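PDB 5LG5: allantoin racemase from Pseudomonas fluorescens, which interconverts the two enantiomers of allantoin and probably racemises other 5-monosubstituted hydantoins. Local coordinates for residues S43-G46 against N47-Y51; R126-A130 against G131-R135; V198-G201 against V202-A205. One frame throughout, in Å; residues are numbered along the deposited sequence.

Contact 1 (S43-G46 against N47-Y51); sequences SVEG and NFESY
Glu49 turns its carboxylate back to the chain that leads into its own helix, where OE1 accepts from Glu45 N at a nearly straight N-H...O angle of 162°. The modelled separation of Glu45 N and Glu49 OE1, 2.5 Å, is very short and its exact value doubtful. CG of Glu49 lies anti to the carbonyl carbon (chi1 -64°) and the chain beyond is extended, which carries the acid to that N-H. The other oxygen, OE2, takes a bond from a water 3.0 Å away that also donates to Glu45 O. Val44 adds an apolar touch, its CG1 lying 3.9 Å from Glu49 CB. Gly46 is the N-cap of helix 47-63, and Ser50 N bonds to Gly46 O at 2.8 Å to close the first turn. The phi of Gly46, 148°, would jam a side chain against the preceding carbonyl, which calls for glycine. Lys231 of the second subunit makes salt bridges to both Glu45 and Glu49 and probably offsets their like charges, 4.7 Å apart at Glu45 OE1 and Glu49 OE1. With an alanine at Glu49, Glu45 N would probably lose its acceptor and Lys231 of the second subunit one of its two carboxylate mates. Ser50 OG bonds to His79 N.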
ATOM      1  N   SER E  43      31.619  14.125   0.052  1.00 14.33           N
ATOM      2  CA  SER E  43      30.387  13.897   0.774  1.00 16.08           C
ATOM      3  C   SER E  43      29.331  13.541  -0.254  1.00 14.47           C
ATOM      4  O   SER E  43      29.324  14.074  -1.366  1.00 13.15           O
ATOM      5  CB  SER E  43      29.994  15.120   1.612  1.00 17.27           C
ATOM      6  OG  SER E  43      29.532  16.169   0.793  1.00 20.50           O
ATOM      7  N   VAL E  44      28.454  12.614   0.114  1.00 14.37           N
ATOM      8  CA  VAL E  44      27.442  12.127  -0.813  1.00 14.23           C
ATOM      9  C   VAL E  44      26.084  12.780  -0.603  1.00 15.95           C
ATOM     10  O   VAL E  44      25.372  12.448   0.343  1.00 17.24           O
ATOM     11  CB  VAL E  44      27.291  10.628  -0.686  1.00 12.68           C
ATOM     12  CG1 VAL E  44      26.220  10.138  -1.657  1.00 19.14           C
ATOM     13  CG2 VAL E  44      28.624   9.968  -0.960  1.00 12.21           C
ATOM     14  N   GLU E  45      25.720  13.698  -1.493  1.00 14.01           N
ATOM     15  CA  GLU E  45      24.510  14.487  -1.294  1.00 24.00           C
ATOM     16  C   GLU E  45      23.662  14.529  -2.556  1.00 21.45           C
ATOM     17  O   GLU E  45      23.408  15.605  -3.103  1.00 29.35           O
ATOM     18  CB  GLU E  45      24.882  15.921  -0.886  1.00 23.25           C
ATOM     19  CG  GLU E  45      25.659  16.011   0.430  1.00 20.40           C
ATOM     20  CD  GLU E  45      26.271  17.391   0.651  1.00 26.93           C
ATOM     21  OE1 GLU E  45      26.559  18.089  -0.354  1.00 18.61           O
ATOM     22  OE2 GLU E  45      26.444  17.783   1.832  1.00 28.33           O
ATOM     23  N   GLY E  46      23.210  13.365  -3.006  1.00 13.63           N
ATOM     24  CA  GLY E  46      22.406  13.289  -4.208  1.00 13.51           C
ATOM     25  C   GLY E  46      22.599  12.011  -5.000  1.00 11.68           C
ATOM     26  O   GLY E  46      23.418  11.148  -4.647  1.00  8.84           O
ATOM     27  N   ASN E  47      21.805  11.889  -6.063  1.00 13.40           N
ATOM     28  CA  ASN E  47      21.742  10.669  -6.854  1.00 13.73           C
ATOM     29  C   ASN E  47      23.052  10.354  -7.556  1.00 13.17           C
ATOM     30  O   ASN E  47      23.544   9.226  -7.507  1.00 12.48           O
ATOM     31  CB  ASN E  47      20.589  10.738  -7.863  1.00 11.10           C
ATOM     32  CG  ASN E  47      19.239  10.901  -7.194  1.00 13.83           C
ATOM     33  OD1 ASN E  47      18.682  11.999  -7.154  1.00 17.87           O
ATOM     34  ND2 ASN E  47      18.707   9.814  -6.661  1.00 14.92           N
ATOM     35  N   PHE E  48      23.618  11.357  -8.219  1.00 10.16           N
ATOM     36  CA  PHE E  48      24.855  11.130  -8.955  1.00 11.92           C
ATOM     37  C   PHE E  48      25.941  10.670  -7.990  1.00 10.69           C
ATOM     38  O   PHE E  48      26.603   9.654  -8.216  1.00 10.25           O
ATOM     39  CB  PHE E  48      25.302  12.400  -9.692  1.00 11.53           C
ATOM     40  CG  PHE E  48      26.770  12.410 -10.047  1.00 15.26           C
ATOM     41  CD1 PHE E  48      27.268  11.551 -11.016  1.00 14.30           C
ATOM     42  CD2 PHE E  48      27.652  13.266  -9.391  1.00 13.99           C
ATOM     43  CE1 PHE E  48      28.625  11.554 -11.345  1.00 15.88           C
ATOM     44  CE2 PHE E  48      29.006  13.278  -9.707  1.00 20.56           C
ATOM     45  CZ  PHE E  48      29.495  12.414 -10.690  1.00 18.60           C
ATOM     46  N   GLU E  49      26.111  11.410  -6.898  1.00 12.15           N
ATOM     47  CA  GLU E  49      27.139  11.063  -5.911  1.00 12.99           C
ATOM     48  C   GLU E  49      26.851   9.702  -5.266  1.00 11.11           C
ATOM     49  O   GLU E  49      27.775   8.938  -4.984  1.00  9.64           O
ATOM     50  CB  GLU E  49      27.268  12.181  -4.861  1.00 11.95           C
ATOM     51  CG  GLU E  49      27.751  13.509  -5.463  1.00 13.24           C
ATOM     52  CD  GLU E  49      27.547  14.702  -4.547  1.00 18.33           C
ATOM     53  OE1 GLU E  49      27.067  14.524  -3.409  1.00 19.49           O
ATOM     54  OE2 GLU E  49      27.862  15.832  -4.975  1.00 25.06           O
ATOM     55  N   SER E  50      25.570   9.393  -5.059  1.00  9.58           N
ATOM     56  CA  SER E  50      25.187   8.113  -4.458  1.00 13.49           C
ATOM     57  C   SER E  50      25.532   6.940  -5.373  1.00 13.30           C
ATOM     58  O   SER E  50      26.091   5.929  -4.928  1.00 10.40           O
ATOM     59  CB  SER E  50      23.700   8.090  -4.097  1.00 12.40           C
ATOM     60  OG  SER E  50      23.334   6.802  -3.620  1.00 20.39           O
ATOM     61  N   TYR E  51      25.194   7.081  -6.653  1.00 10.65           N
ATOM     62  CA  TYR E  51      25.538   6.056  -7.639  1.00 14.29           C
ATOM     63  C   TYR E  51      27.047   5.923  -7.772  1.00 12.84           C
ATOM     64  O   TYR E  51      27.590   4.821  -7.915  1.00 10.75           O
ATOM     65  CB  TYR E  51      24.912   6.393  -8.989  1.00 12.78           C
ATOM     66  CG  TYR E  51      23.470   5.952  -9.114  1.00 13.40           C
ATOM     67  CD1 TYR E  51      23.105   4.632  -8.873  1.00 14.97           C
ATOM     68  CD2 TYR E  51      22.473   6.859  -9.442  1.00 13.41           C
ATOM     69  CE1 TYR E  51      21.786   4.220  -8.988  1.00 13.78           C
ATOM     70  CE2 TYR E  51      21.137   6.459  -9.555  1.00 14.48           C
ATOM     71  CZ  TYR E  51      20.806   5.138  -9.324  1.00 17.32           C
ATOM     72  OH  TYR E  51      19.495   4.730  -9.435  1.00 18.67           O
TER
HETATM   73  O   HOH W   1      25.179  17.179  -4.687  1.00 22.94           O

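Contact 2 (R126-A130 against G131-R135); sequences RLKLA and GLYQR
The Tyr133 ring is met by two side chains from helix 120-129, Leu127 at its edge and Lys128 CE over a face, off-centre. Leu127 CB comes near the ring plane and touches Tyr133 CD1 at 3.8 Å, the two side chains crossing at about a right angle. Lys128 runs alongside the ring, pointing the same way. Its CE makes a CH-pi contact, 4.1 Å from the centroid of the Tyr133 ring and 30° from the ring normal, while its CG packs against Tyr133 CB at 3.7 Å. Two torsions set this up: Tyr133 CG stands anti to the backbone N (chi1 -167°), and the lysine chain is extended beyond CG, holding its methylenes along the aromatic. Deeper in, Leu127 CD2 approaches Leu132 CB at 4.4 Å, and Ala130 CB meets Leu132 CD1. Leu132 also touches Glu97 on helix 95-103, and its carbonyl accepts from Tyr110 OH; Ala130 O is bonded by Arg135 NH1 of the third subunit. Leu132 N donates to Leu127 O at 2.8 Å, and Gly131 N reaches Lys128 O at 3.0 Å from well above the carbonyl plane. With Gly131 at a positive phi of 70°, these two bonds back into the last turn identify a Schellman motif, here with the Leu127-Leu132 apolar pair beside it, the classic glycine-terminated C-cap of an alpha-helix.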
ATOM      1  N   ARG E 126      15.195   4.368  -0.245  1.00 11.52           N
ATOM      2  CA  ARG E 126      15.938   3.207   0.264  1.00 12.89           C
ATOM      3  C   ARG E 126      15.180   2.435   1.363  1.00 12.58           C
ATOM      4  O   ARG E 126      15.240   1.205   1.424  1.00 13.21           O
ATOM      5  CB  ARG E 126      17.344   3.602   0.764  1.00 15.13           C
ATOM      6  CG  ARG E 126      18.313   4.097  -0.336  1.00 20.73           C
ATOM      7  CD  ARG E 126      18.472   3.102  -1.490  1.00 18.20           C
ATOM      8  NE  ARG E 126      19.179   1.880  -1.090  1.00 25.26           N
ATOM      9  CZ  ARG E 126      19.409   0.844  -1.900  1.00 27.49           C
ATOM     10  NH1 ARG E 126      18.970   0.872  -3.148  1.00 26.04           N
ATOM     11  NH2 ARG E 126      20.069  -0.223  -1.463  1.00 27.56           N
ATOM     12  N   LEU E 127      14.514   3.168   2.250  1.00 10.66           N
ATOM     13  CA  LEU E 127      13.741   2.567   3.340  1.00 10.19           C
ATOM     14  C   LEU E 127      12.520   1.817   2.803  1.00 13.49           C
ATOM     15  O   LEU E 127      12.149   0.752   3.319  1.00 11.21           O
ATOM     16  CB  LEU E 127      13.332   3.639   4.365  1.00 10.36           C
ATOM     17  CG  LEU E 127      14.471   4.227   5.215  1.00 12.42           C
ATOM     18  CD1 LEU E 127      13.998   5.391   6.093  1.00 11.51           C
ATOM     19  CD2 LEU E 127      15.078   3.135   6.086  1.00  8.93           C
ATOM     20  N   LYS E 128      11.890   2.384   1.773  1.00 12.79           N
ATOM     21  CA  LYS E 128      10.763   1.730   1.109  1.00 13.69           C
ATOM     22  C   LYS E 128      11.182   0.434   0.444  1.00 13.34           C
ATOM     23  O   LYS E 128      10.536  -0.605   0.619  1.00 12.79           O
ATOM     24  CB  LYS E 128      10.123   2.674   0.086  1.00 11.56           C
ATOM     25  CG  LYS E 128       9.279   3.762   0.733  1.00 15.44           C
ATOM     26  CD  LYS E 128       8.776   4.765  -0.299  1.00 21.94           C
ATOM     27  CE  LYS E 128       7.987   5.876   0.376  1.00 17.43           C
ATOM     28  NZ  LYS E 128       7.548   6.905  -0.618  1.00 22.40           N
ATOM     29  N   LEU E 129      12.289   0.495  -0.286  1.00 11.04           N
ATOM     30  CA  LEU E 129      12.806  -0.663  -0.989  1.00 14.15           C
ATOM     31  C   LEU E 129      13.210  -1.750   0.002  1.00 17.88           C
ATOM     32  O   LEU E 129      13.066  -2.944  -0.285  1.00 18.66           O
ATOM     33  CB  LEU E 129      14.031  -0.276  -1.831  1.00 17.23           C
ATOM     34  CG  LEU E 129      13.698   0.104  -3.282  1.00 24.62           C
ATOM     35  CD1 LEU E 129      14.908   0.681  -4.024  1.00 27.08           C
ATOM     36  CD2 LEU E 129      13.069  -1.051  -4.053  1.00 30.03           C
ATOM     37  N   ALA E 130      13.730  -1.340   1.159  1.00 12.08           N
ATOM     38  CA  ALA E 130      14.152  -2.288   2.185  1.00 11.57           C
ATOM     39  C   ALA E 130      12.958  -2.851   2.956  1.00  9.33           C
ATOM     40  O   ALA E 130      13.113  -3.766   3.750  1.00 10.18           O
ATOM     41  CB  ALA E 130      15.150  -1.633   3.146  1.00 11.57           C
ATOM     42  N   GLY E 131      11.776  -2.296   2.730  1.00 10.84           N
ATOM     43  CA  GLY E 131      10.589  -2.720   3.451  1.00 11.84           C
ATOM     44  C   GLY E 131      10.636  -2.310   4.905  1.00  9.79           C
ATOM     45  O   GLY E 131      10.118  -3.011   5.777  1.00 10.38           O
ATOM     46  N   LEU E 132      11.248  -1.162   5.172  1.00 12.21           N
ATOM     47  CA  LEU E 132      11.385  -0.661   6.540  1.00 10.33           C
ATOM     48  C   LEU E 132      10.740   0.693   6.730  1.00 12.33           C
ATOM     49  O   LEU E 132      10.910   1.319   7.770  1.00 12.51           O
ATOM     50  CB  LEU E 132      12.865  -0.592   6.949  1.00 11.47           C
ATOM     51  CG  LEU E 132      13.602  -1.923   7.126  1.00 10.99           C
ATOM     52  CD1 LEU E 132      15.082  -1.680   7.291  1.00 10.38           C
ATOM     53  CD2 LEU E 132      13.063  -2.685   8.334  1.00  8.99           C
ATOM     54  N   TYR E 133      10.015   1.156   5.717  1.00 14.07           N
ATOM     55  CA  TYR E 133       9.435   2.495   5.750  1.00 11.25           C
ATOM     56  C   TYR E 133       8.073   2.601   6.449  1.00 12.49           C
ATOM     57  O   TYR E 133       7.670   3.686   6.867  1.00 10.62           O
ATOM     58  CB  TYR E 133       9.363   3.091   4.343  1.00 11.88           C
ATOM     59  CG  TYR E 133       9.069   4.568   4.368  1.00 16.95           C
ATOM     60  CD1 TYR E 133      10.041   5.479   4.774  1.00 17.05           C
ATOM     61  CD2 TYR E 133       7.812   5.052   4.017  1.00 16.82           C
ATOM     62  CE1 TYR E 133       9.774   6.838   4.814  1.00 16.78           C
ATOM     63  CE2 TYR E 133       7.537   6.404   4.059  1.00 21.99           C
ATOM     64  CZ  TYR E 133       8.518   7.289   4.457  1.00 16.75           C
ATOM     65  OH  TYR E 133       8.240   8.634   4.494  1.00 34.00           O
ATOM     66  N   GLN E 134       7.364   1.486   6.582  1.00 10.29           N
ATOM     67  CA  GLN E 134       6.044   1.500   7.208  1.00 11.95           C
ATOM     68  C   GLN E 134       6.015   2.117   8.602  1.00 12.27           C
ATOM     69  O   GLN E 134       5.071   2.806   8.950  1.00 10.98           O
ATOM     70  CB  GLN E 134       5.474   0.087   7.259  1.00 15.30           C
ATOM     71  CG  GLN E 134       5.390  -0.485   5.862  1.00 23.32           C
ATOM     72  CD  GLN E 134       4.082  -0.192   5.202  1.00 30.91           C
ATOM     73  OE1 GLN E 134       4.032   0.104   4.005  1.00 43.43           O
ATOM     74  NE2 GLN E 134       2.997  -0.321   5.960  1.00 41.84           N
ATOM     75  N   ARG E 135       7.046   1.876   9.399  1.00  9.61           N
ATOM     76  CA  ARG E 135       7.065   2.428  10.748  1.00 12.83           C
ATOM     77  C   ARG E 135       7.874   3.726  10.819  1.00 13.19           C
ATOM     78  O   ARG E 135       8.194   4.235  11.898  1.00 11.75           O
ATOM     79  CB  ARG E 135       7.555   1.380  11.739  1.00 14.20           C
ATOM     80  CG  ARG E 135       6.801   0.065  11.570  1.00 16.07           C
ATOM     81  CD  ARG E 135       6.181  -0.427  12.854  1.00 18.39           C
ATOM     82  NE  ARG E 135       6.974  -0.053  14.026  1.00 21.91           N
ATOM     83  CZ  ARG E 135       7.734  -0.907  14.705  1.00 20.70           C
ATOM     84  NH1 ARG E 135       7.832  -2.176  14.310  1.00 23.05           N
ATOM     85  NH2 ARG E 135       8.414  -0.491  15.764  1.00 18.90           N
TER

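Contact 3 (V198-G201 against V202-A205); sequences VVDG and VTAA
An N-cap marks the passage from strand 198-199 into helix 201-214, and Asp200 fills it: its OD1 accepts from Val202 N at 3.1 Å, closing an Asx turn. The N-H does not come in along the carboxylate plane but from above it, 56° out. CG of Asp200 is anti to the backbone N (chi1 -177°), which brings the acid alongside Val202, side by side and pointing the same way, with OD1 3.5 Å from Val202 CB. The other oxygen, OD2, is held by Gly185 N, which helps to fix the rotation of the buried carboxylate. Main-chain bonds then start the helix: Ala204 N donates to Asp200 O at 2.8 Å, almost straight at 169°, and Ala205 N to Gly201 O. Thr203 crosses Asp200 at about a right angle, and its OG1, set between the backbone N and carbonyl carbon, lies 3.4 Å from Asp200 CB. A water accepts from Asp200 N at 2.7 Å and is hydrogen-bonded to Thr203 OG1, so it bridges these two atoms. On the apolar side Val199 CG1 rests on Ala204 CB at 3.9 Å, and both residues pack against Thr102 of helix 95-103. Asp200 thus follows strand 198-199 of a parallel sheet as the N-cap of helix 201-214, a capped beta-to-alpha junction.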
ATOM      1  N   VAL E 198      17.854   7.073  20.696  1.00 13.54           N
ATOM      2  CA  VAL E 198      18.418   7.535  19.437  1.00 13.57           C
ATOM      3  C   VAL E 198      19.325   6.447  18.919  1.00 15.23           C
ATOM      4  O   VAL E 198      20.182   5.949  19.645  1.00 15.69           O
ATOM      5  CB  VAL E 198      19.214   8.843  19.595  1.00 14.61           C
ATOM      6  CG1 VAL E 198      19.731   9.308  18.247  1.00 17.02           C
ATOM      7  CG2 VAL E 198      18.340   9.918  20.209  1.00 16.70           C
ATOM      8  N   VAL E 199      19.122   6.050  17.670  1.00 13.00           N
ATOM      9  CA  VAL E 199      19.906   4.957  17.124  1.00 11.24           C
ATOM     10  C   VAL E 199      20.968   5.489  16.172  1.00  9.71           C
ATOM     11  O   VAL E 199      20.684   6.295  15.296  1.00 10.84           O
ATOM     12  CB  VAL E 199      19.015   3.920  16.423  1.00  9.92           C
ATOM     13  CG1 VAL E 199      19.854   2.760  15.926  1.00  8.98           C
ATOM     14  CG2 VAL E 199      17.967   3.408  17.393  1.00  9.82           C
ATOM     15  N   ASP E 200      22.201   5.054  16.395  1.00 10.29           N
ATOM     16  CA  ASP E 200      23.322   5.347  15.523  1.00 13.08           C
ATOM     17  C   ASP E 200      23.480   4.142  14.609  1.00 10.83           C
ATOM     18  O   ASP E 200      23.839   3.054  15.074  1.00  9.55           O
ATOM     19  CB  ASP E 200      24.602   5.549  16.356  1.00 14.14           C
ATOM     20  CG  ASP E 200      25.817   5.933  15.509  1.00 15.29           C
ATOM     21  OD1 ASP E 200      25.737   5.941  14.259  1.00 15.83           O
ATOM     22  OD2 ASP E 200      26.887   6.177  16.106  1.00 23.08           O
ATOM     23  N   GLY E 201      23.213   4.344  13.320  1.00 11.39           N
ATOM     24  CA  GLY E 201      23.276   3.270  12.343  1.00 11.07           C
ATOM     25  C   GLY E 201      24.628   2.589  12.315  1.00 11.03           C
ATOM     26  O   GLY E 201      24.737   1.397  12.040  1.00 12.40           O
ATOM     27  N   VAL E 202      25.680   3.344  12.586  1.00 10.55           N
ATOM     28  CA  VAL E 202      26.999   2.739  12.598  1.00 12.94           C
ATOM     29  C   VAL E 202      27.132   1.658  13.676  1.00 12.27           C
ATOM     30  O   VAL E 202      27.537   0.534  13.385  1.00 12.37           O
ATOM     31  CB  VAL E 202      28.090   3.790  12.782  1.00 13.43           C
ATOM     32  CG1 VAL E 202      29.440   3.109  13.033  1.00 16.31           C
ATOM     33  CG2 VAL E 202      28.141   4.685  11.555  1.00 13.62           C
ATOM     34  N   THR E 203      26.799   1.999  14.917  1.00  9.02           N
ATOM     35  CA  THR E 203      26.942   1.049  16.004  1.00 11.24           C
ATOM     36  C   THR E 203      25.867  -0.008  15.940  1.00 10.51           C
ATOM     37  O   THR E 203      26.099  -1.157  16.297  1.00 10.52           O
ATOM     38  CB  THR E 203      26.951   1.726  17.380  1.00 12.04           C
ATOM     39  OG1 THR E 203      25.780   2.549  17.514  1.00 11.48           O
ATOM     40  CG2 THR E 203      28.215   2.576  17.537  1.00 13.62           C
ATOM     41  N   ALA E 204      24.675   0.391  15.508  1.00 13.79           N
ATOM     42  CA  ALA E 204      23.629  -0.589  15.254  1.00 11.37           C
ATOM     43  C   ALA E 204      24.137  -1.644  14.280  1.00  9.63           C
ATOM     44  O   ALA E 204      24.053  -2.842  14.550  1.00 12.54           O
ATOM     45  CB  ALA E 204      22.382   0.090  14.696  1.00 10.22           C
ATOM     46  N   ALA E 205      24.704  -1.185  13.165  1.00  9.26           N
ATOM     47  CA  ALA E 205      25.167  -2.084  12.108  1.00 11.50           C
ATOM     48  C   ALA E 205      26.229  -3.046  12.593  1.00 12.35           C
ATOM     49  O   ALA E 205      26.244  -4.222  12.196  1.00  9.24           O
ATOM     50  CB  ALA E 205      25.678  -1.290  10.909  1.00  9.15           C
TER
HETATM   51  O   HOH W   2      22.779   2.931  17.943  1.00 11.57           O

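From the N terminus the three contacts come in series, none nested in or crossing another, and each closes a turn within one continuous piece of chain. Contact 1 joins the loop after strand 40-41 to the start of helix 47-63, which leads on to strand 70-74 of the first parallel sheet. Contact 2 ends helix 120-129 just before strand 136-141, and contact 3 starts helix 201-214 after strand 198-199; those strands are the outermost two of the second sheet within this chain. Centres of contacts 2 and 3 lie about 17 Å apart. Contacts 1 and 2 both meet the second subunit, contacts 2 and 3 the third.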